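Local coordinates for putative hyaluronoglucosaminidase (PDB 6PWI), which probably hydrolyses terminal N-acetylhexosamine residues from glycans, as a secreted, cell-wall-anchored family 84 glycoside hydrolase of Clostridium perfringens, at residues Asn400-Met405 with Pro480-His485; Lys407-Asp412 with Leu487-Ser492. One frame throughout, in Å; residues are numbered along the deposited sequence.

Contact 1. Residues Asn400-Met405 with Pro480-His485; sequences NKRLLM and PAPNWH
The guanidinium of Arg-402 presents its edge to the backbone of 480-485: Ala-481 O lies in its plane, CD of Pro-482 stands near the same plane, and the carbonyl carbon of Pro-480 is placed obliquely to it. NH2 of Arg-402 reaches Ala-481 O at 2.8 Å, and the N-H points almost straight at the oxygen (176°), although the donor sits somewhat tilted from the carbonyl plane. NH2 also runs close to the Pro-482 ring, with CD at 3.4 Å; the peptide before this proline is cis. NE donates to Asp-479 O, just ahead of Pro-480, and NH1 forms a salt bridge with Glu-607 much later in the chain, which together should fix the group's rotation. With CG anti to its own carbonyl carbon (chi1 -64°), Arg-402 brings CG to 3.9 Å from Pro-480 CA; the chain then bends at chi2 on its way to the guanidinium.

Beside this polar grip, Leu-404 lays its two methyls against the Pro-480 ring at about a right angle, CD2 coming to 3.8 Å from CB. On the proline segment, Asn-483 ND2 donates to Pro-480 O at 3.1 Å from above the carbonyl plane. Away from the predicted proton donor, this is loop-to-loop packing: the segment after the seventh strand of the (beta/alpha)8 barrel meets the linker to the C-terminal helices.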
loop_
_atom_site.group_PDB
_atom_site.type_symbol
_atom_site.label_atom_id
_atom_site.label_comp_id
_atom_site.label_asym_id
_atom_site.label_seq_id
_atom_site.Cartn_x
_atom_site.Cartn_y
_atom_site.Cartn_z
ATOM N N ASN A 400 1.959 19.123 -2.050
ATOM C CA ASN A 400 2.962 18.685 -1.093
ATOM C C ASN A 400 2.615 19.130 0.324
ATOM O O ASN A 400 3.249 18.680 1.279
ATOM C CB ASN A 400 4.370 19.096 -1.515
ATOM C CG ASN A 400 4.940 18.119 -2.519
ATOM O OD1 ASN A 400 5.004 18.434 -3.706
ATOM N ND2 ASN A 400 5.297 16.921 -2.063
ATOM N N LYS A 401 1.603 19.998 0.444
ATOM C CA LYS A 401 1.164 20.503 1.732
ATOM C C LYS A 401 0.381 19.419 2.468
ATOM O O LYS A 401 0.122 19.549 3.663
ATOM C CB LYS A 401 0.329 21.773 1.547
ATOM C CG LYS A 401 1.098 22.985 1.033
ATOM C CD LYS A 401 0.304 24.272 1.098
ATOM C CE LYS A 401 -0.178 24.733 -0.258
ATOM N NZ LYS A 401 -1.280 23.886 -0.774
ATOM N N ARG A 402 0.036 18.339 1.754
ATOM C CA ARG A 402 -0.881 17.342 2.286
ATOM C C ARG A 402 -0.146 16.065 2.685
ATOM O O ARG A 402 0.799 15.652 2.021
ATOM C CB ARG A 402 -1.933 16.998 1.232
ATOM C CG ARG A 402 -2.832 18.165 0.861
ATOM C CD ARG A 402 -3.700 18.665 2.003
ATOM N NE ARG A 402 -4.564 19.648 1.373
ATOM C CZ ARG A 402 -4.364 20.958 1.418
ATOM N NH1 ARG A 402 -3.365 21.443 2.136
ATOM N NH2 ARG A 402 -5.177 21.770 0.764
ATOM N N LEU A 403 -0.575 15.470 3.801
ATOM C CA LEU A 403 -0.448 14.039 4.001
ATOM C C LEU A 403 -1.790 13.431 3.615
ATOM O O LEU A 403 -2.831 13.987 3.952
ATOM C CB LEU A 403 -0.144 13.747 5.471
ATOM C CG LEU A 403 1.250 14.120 5.965
ATOM C CD1 LEU A 403 1.475 13.567 7.365
ATOM C CD2 LEU A 403 2.331 13.618 5.016
ATOM N N LEU A 404 -1.765 12.312 2.886
ATOM C CA LEU A 404 -3.006 11.666 2.484
ATOM C C LEU A 404 -3.100 10.293 3.143
ATOM O O LEU A 404 -2.464 9.342 2.693
ATOM C CB LEU A 404 -3.066 11.580 0.953
ATOM C CG LEU A 404 -2.904 12.913 0.220
ATOM C CD1 LEU A 404 -2.850 12.707 -1.290
ATOM C CD2 LEU A 404 -4.024 13.873 0.603
ATOM N N MET A 405 -3.880 10.214 4.226
ATOM C CA MET A 405 -3.955 8.994 5.013
ATOM C C MET A 405 -5.415 8.607 5.262
ATOM O O MET A 405 -5.735 8.019 6.296
ATOM C CB MET A 405 -3.236 9.165 6.356
ATOM C CG MET A 405 -1.744 9.447 6.251
ATOM S SD MET A 405 -1.043 9.893 7.866
ATOM C CE MET A 405 -0.280 8.347 8.340
ATOM N N PRO A 480 -6.660 16.050 -0.714
ATOM C CA PRO A 480 -5.616 16.692 -1.513
ATOM C C PRO A 480 -6.011 18.001 -2.193
ATOM O O PRO A 480 -5.141 18.719 -2.674
ATOM C CB PRO A 480 -5.280 15.630 -2.569
ATOM C CG PRO A 480 -6.574 14.888 -2.756
ATOM C CD PRO A 480 -7.217 14.863 -1.380
ATOM N N ALA A 481 -7.316 18.308 -2.235
ATOM C CA ALA A 481 -7.802 19.550 -2.833
ATOM C C ALA A 481 -7.349 20.762 -2.014
ATOM O O ALA A 481 -7.236 20.680 -0.789
ATOM C CB ALA A 481 -9.304 19.500 -2.948
ATOM N N PRO A 482 -7.068 21.932 -2.637
ATOM C CA PRO A 482 -7.095 22.088 -4.095
ATOM C C PRO A 482 -5.866 21.542 -4.826
ATOM O O PRO A 482 -4.764 21.543 -4.286
ATOM C CB PRO A 482 -7.174 23.616 -4.269
ATOM C CG PRO A 482 -6.453 24.166 -3.058
ATOM C CD PRO A 482 -6.757 23.192 -1.938
ATOM N N ASN A 483 -6.080 21.075 -6.061
ATOM C CA ASN A 483 -5.034 20.550 -6.920
ATOM C C ASN A 483 -5.508 20.652 -8.368
ATOM O O ASN A 483 -6.712 20.704 -8.614
ATOM C CB ASN A 483 -4.636 19.121 -6.538
ATOM C CG ASN A 483 -5.797 18.149 -6.587
ATOM O OD1 ASN A 483 -6.227 17.732 -7.661
ATOM N ND2 ASN A 483 -6.315 17.789 -5.425
ATOM N N TRP A 484 -4.555 20.642 -9.308
ATOM C CA TRP A 484 -4.827 20.944 -10.705
ATOM C C TRP A 484 -5.617 19.827 -11.392
ATOM O O TRP A 484 -6.291 20.082 -12.386
ATOM C CB TRP A 484 -3.538 21.331 -11.448
ATOM C CG TRP A 484 -3.120 22.751 -11.201
ATOM C CD1 TRP A 484 -3.640 23.873 -11.780
ATOM C CD2 TRP A 484 -2.104 23.210 -10.289
ATOM N NE1 TRP A 484 -3.018 24.994 -11.300
ATOM C CE2 TRP A 484 -2.072 24.619 -10.381
ATOM C CE3 TRP A 484 -1.220 22.575 -9.410
ATOM C CZ2 TRP A 484 -1.188 25.393 -9.630
ATOM C CZ3 TRP A 484 -0.351 23.338 -8.663
ATOM C CH2 TRP A 484 -0.335 24.730 -8.775
ATOM N N HIS A 485 -5.560 18.605 -10.847
ATOM C CA HIS A 485 -6.324 17.496 -11.401
ATOM C C HIS A 485 -7.769 17.503 -10.907
ATOM O O HIS A 485 -8.654 17.022 -11.600
ATOM C CB HIS A 485 -5.618 16.155 -11.165
ATOM C CG HIS A 485 -4.249 16.098 -11.756
ATOM N ND1 HIS A 485 -4.029 16.159 -13.126
ATOM C CD2 HIS A 485 -3.031 16.012 -11.173
ATOM C CE1 HIS A 485 -2.733 16.107 -13.359
ATOM N NE2 HIS A 485 -2.097 16.007 -12.172
#

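Contact 2. Residues Lys407-Asp412 with Leu487-Ser492; sequences KGEMLD and LSLEES
Glu-409 OE1 is gripped twice. Glu-490 N donates to Glu-409 OE1 at 2.7 Å, on the oxygen's syn lone pair, and a water donates to it from a similar distance. The same water gives its second hydrogen to Glu-490 O at 2.6 Å, so one oxygen of Glu-409 engages both the N-H and, through the water, the C=O of Glu-490; Ser-478 OG also bonds that carbonyl. The Glu-409 chain runs out extended beyond CG, and its OE1 also lies against CB of Leu-489.

The two carboxylates, their planes 58° apart, come within 4.2 Å of each other between Glu-409 OE2 and Glu-490 OE1. Lys-407 probably eases this like-charge approach: its NZ makes a salt bridge to Glu-490 OE2 at 3.0 Å, meeting that oxygen from above the carboxylate plane. Lys-407 is extended beyond CG, which carries NZ across to the glutamate, though NZ is held chiefly by a salt bridge to Asp-452, near the start of helix 451-462.

Next to the charged groups the contact turns apolar. Met-410 bends at chi3 (88°), bringing its CE to 3.9 Å from CD1 of Leu-487, while its CG lies more loosely against Leu-489 CD2 at 4.4 Å. Trp-393 touches both Met-410 and Leu-489 and so belongs to the same patch.

Glu-409 and Met-410 are the two central residues of a type I beta turn from Gly-408 to Leu-411, with an inverse gamma turn centred on Gly-408 leading into it. These consecutive turns, in the loop between the last two strands of the (beta/alpha)8 barrel, face the linker that leads to helix 496-507.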
loop_
_atom_site.group_PDB
_atom_site.type_symbol
_atom_site.label_atom_id
_atom_site.label_comp_id
_atom_site.label_asym_id
_atom_site.label_seq_id
_atom_site.Cartn_x
_atom_site.Cartn_y
_atom_site.Cartn_z
ATOM N N LYS A 407 -9.205 6.700 4.021
ATOM C CA LYS A 407 -9.615 5.375 3.586
ATOM C C LYS A 407 -9.513 5.262 2.063
ATOM O O LYS A 407 -9.350 6.262 1.367
ATOM C CB LYS A 407 -11.059 5.140 4.031
ATOM C CG LYS A 407 -12.074 6.086 3.400
ATOM C CD LYS A 407 -13.377 6.152 4.152
ATOM C CE LYS A 407 -14.480 6.787 3.336
ATOM N NZ LYS A 407 -15.799 6.586 3.977
ATOM N N GLY A 408 -9.645 4.030 1.554
ATOM C CA GLY A 408 -9.559 3.756 0.129
ATOM C C GLY A 408 -10.859 4.071 -0.609
ATOM O O GLY A 408 -11.544 3.165 -1.079
ATOM N N GLU A 409 -11.164 5.367 -0.727
ATOM C CA GLU A 409 -12.362 5.862 -1.383
ATOM C C GLU A 409 -12.370 5.510 -2.870
ATOM O O GLU A 409 -13.442 5.401 -3.460
ATOM C CB GLU A 409 -12.419 7.385 -1.278
ATOM C CG GLU A 409 -13.153 7.887 -0.056
ATOM C CD GLU A 409 -13.399 9.386 -0.082
ATOM O OE1 GLU A 409 -12.703 10.111 0.668
ATOM O OE2 GLU A 409 -14.278 9.832 -0.864
ATOM N N MET A 410 -11.185 5.356 -3.479
ATOM C CA MET A 410 -11.083 5.191 -4.924
ATOM C C MET A 410 -11.153 3.718 -5.327
ATOM O O MET A 410 -10.970 3.397 -6.498
ATOM C CB MET A 410 -9.783 5.804 -5.454
ATOM C CG MET A 410 -9.733 7.301 -5.249
ATOM S SD MET A 410 -8.079 7.997 -5.405
ATOM C CE MET A 410 -8.019 8.304 -7.172
ATOM N N LEU A 411 -11.432 2.832 -4.361
ATOM C CA LEU A 411 -11.369 1.397 -4.591
ATOM C C LEU A 411 -12.779 0.811 -4.586
ATOM O O LEU A 411 -13.362 0.615 -3.524
ATOM C CB LEU A 411 -10.502 0.759 -3.496
ATOM C CG LEU A 411 -9.101 1.350 -3.326
ATOM C CD1 LEU A 411 -8.346 0.649 -2.210
ATOM C CD2 LEU A 411 -8.312 1.296 -4.627
ATOM N N ASP A 412 -13.306 0.497 -5.775
ATOM C CA ASP A 412 -14.652 -0.045 -5.904
ATOM C C ASP A 412 -14.657 -1.572 -5.755
ATOM O O ASP A 412 -14.121 -2.297 -6.595
ATOM C CB ASP A 412 -15.316 0.451 -7.187
ATOM C CG ASP A 412 -16.752 -0.006 -7.366
ATOM O OD1 ASP A 412 -17.235 -0.851 -6.557
ATOM O OD2 ASP A 412 -17.371 0.475 -8.333
ATOM N N LEU A 487 -8.863 16.282 -7.775
ATOM C CA LEU A 487 -9.174 15.173 -6.896
ATOM C C LEU A 487 -9.601 15.739 -5.547
ATOM O O LEU A 487 -8.960 16.646 -5.020
ATOM C CB LEU A 487 -7.940 14.279 -6.760
ATOM C CG LEU A 487 -8.131 13.030 -5.901
ATOM C CD1 LEU A 487 -9.080 12.037 -6.561
ATOM C CD2 LEU A 487 -6.792 12.373 -5.595
ATOM N N SER A 488 -10.696 15.191 -5.011
ATOM C CA SER A 488 -11.283 15.660 -3.768
ATOM C C SER A 488 -11.704 14.440 -2.963
ATOM O O SER A 488 -12.492 13.636 -3.457
ATOM C CB SER A 488 -12.474 16.554 -4.053
ATOM O OG SER A 488 -13.156 16.914 -2.856
ATOM N N LEU A 489 -11.166 14.309 -1.744
ATOM C CA LEU A 489 -11.435 13.152 -0.906
ATOM C C LEU A 489 -11.920 13.629 0.455
ATOM O O LEU A 489 -11.565 14.718 0.896
ATOM C CB LEU A 489 -10.165 12.308 -0.761
ATOM C CG LEU A 489 -9.601 11.739 -2.064
ATOM C CD1 LEU A 489 -8.239 11.106 -1.831
ATOM C CD2 LEU A 489 -10.570 10.750 -2.692
ATOM N N GLU A 490 -12.723 12.798 1.123
ATOM C CA GLU A 490 -13.280 13.237 2.387
ATOM C C GLU A 490 -12.204 13.263 3.467
ATOM O O GLU A 490 -11.204 12.563 3.381
ATOM C CB GLU A 490 -14.590 12.525 2.737
ATOM C CG GLU A 490 -14.464 11.037 2.950
ATOM C CD GLU A 490 -15.779 10.337 3.251
ATOM O OE1 GLU A 490 -16.761 10.542 2.493
ATOM O OE2 GLU A 490 -15.824 9.592 4.254
ATOM N N GLU A 491 -12.432 14.132 4.453
ATOM C CA GLU A 491 -11.528 14.452 5.546
ATOM C C GLU A 491 -12.399 15.023 6.663
ATOM O O GLU A 491 -13.320 15.788 6.393
ATOM C CB GLU A 491 -10.501 15.474 5.053
ATOM C CG GLU A 491 -9.433 15.856 6.057
ATOM C CD GLU A 491 -8.505 16.944 5.533
ATOM O OE1 GLU A 491 -7.459 16.591 4.939
ATOM O OE2 GLU A 491 -8.830 18.147 5.707
ATOM N N SER A 492 -12.137 14.608 7.906
ATOM C CA SER A 492 -12.881 15.098 9.057
ATOM C C SER A 492 -14.350 14.682 8.988
ATOM O O SER A 492 -15.206 15.430 9.452
ATOM C CB SER A 492 -12.759 16.609 9.201
ATOM O OG SER A 492 -11.406 17.027 9.293
HETATM O O HOH W 1 -10.740 10.140 2.504
#

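This chain is the catalytic part of a longer protein: an N-terminal mixed-sheet domain, the barrel and C-terminal helices. From the N terminus it passes through the mixed sheet and most of the barrel, then leaves strand 387-391 on a long loop that supplies first 400-405 and then 407-412. Strand 418-423 completes the barrel, and helices 433-444, 451-462 and 467-475 follow before 480-485 and 487-492 return to the same loop. Each contact therefore closes a loop of about 75 residues, and the two cross. Their centres lie 12 Å apart; Pro-480 packs on Leu-487 and Leu-489, and Ala-481 on Leu-487 O. Together they tie the barrel to the linker leading into the C-terminal helices.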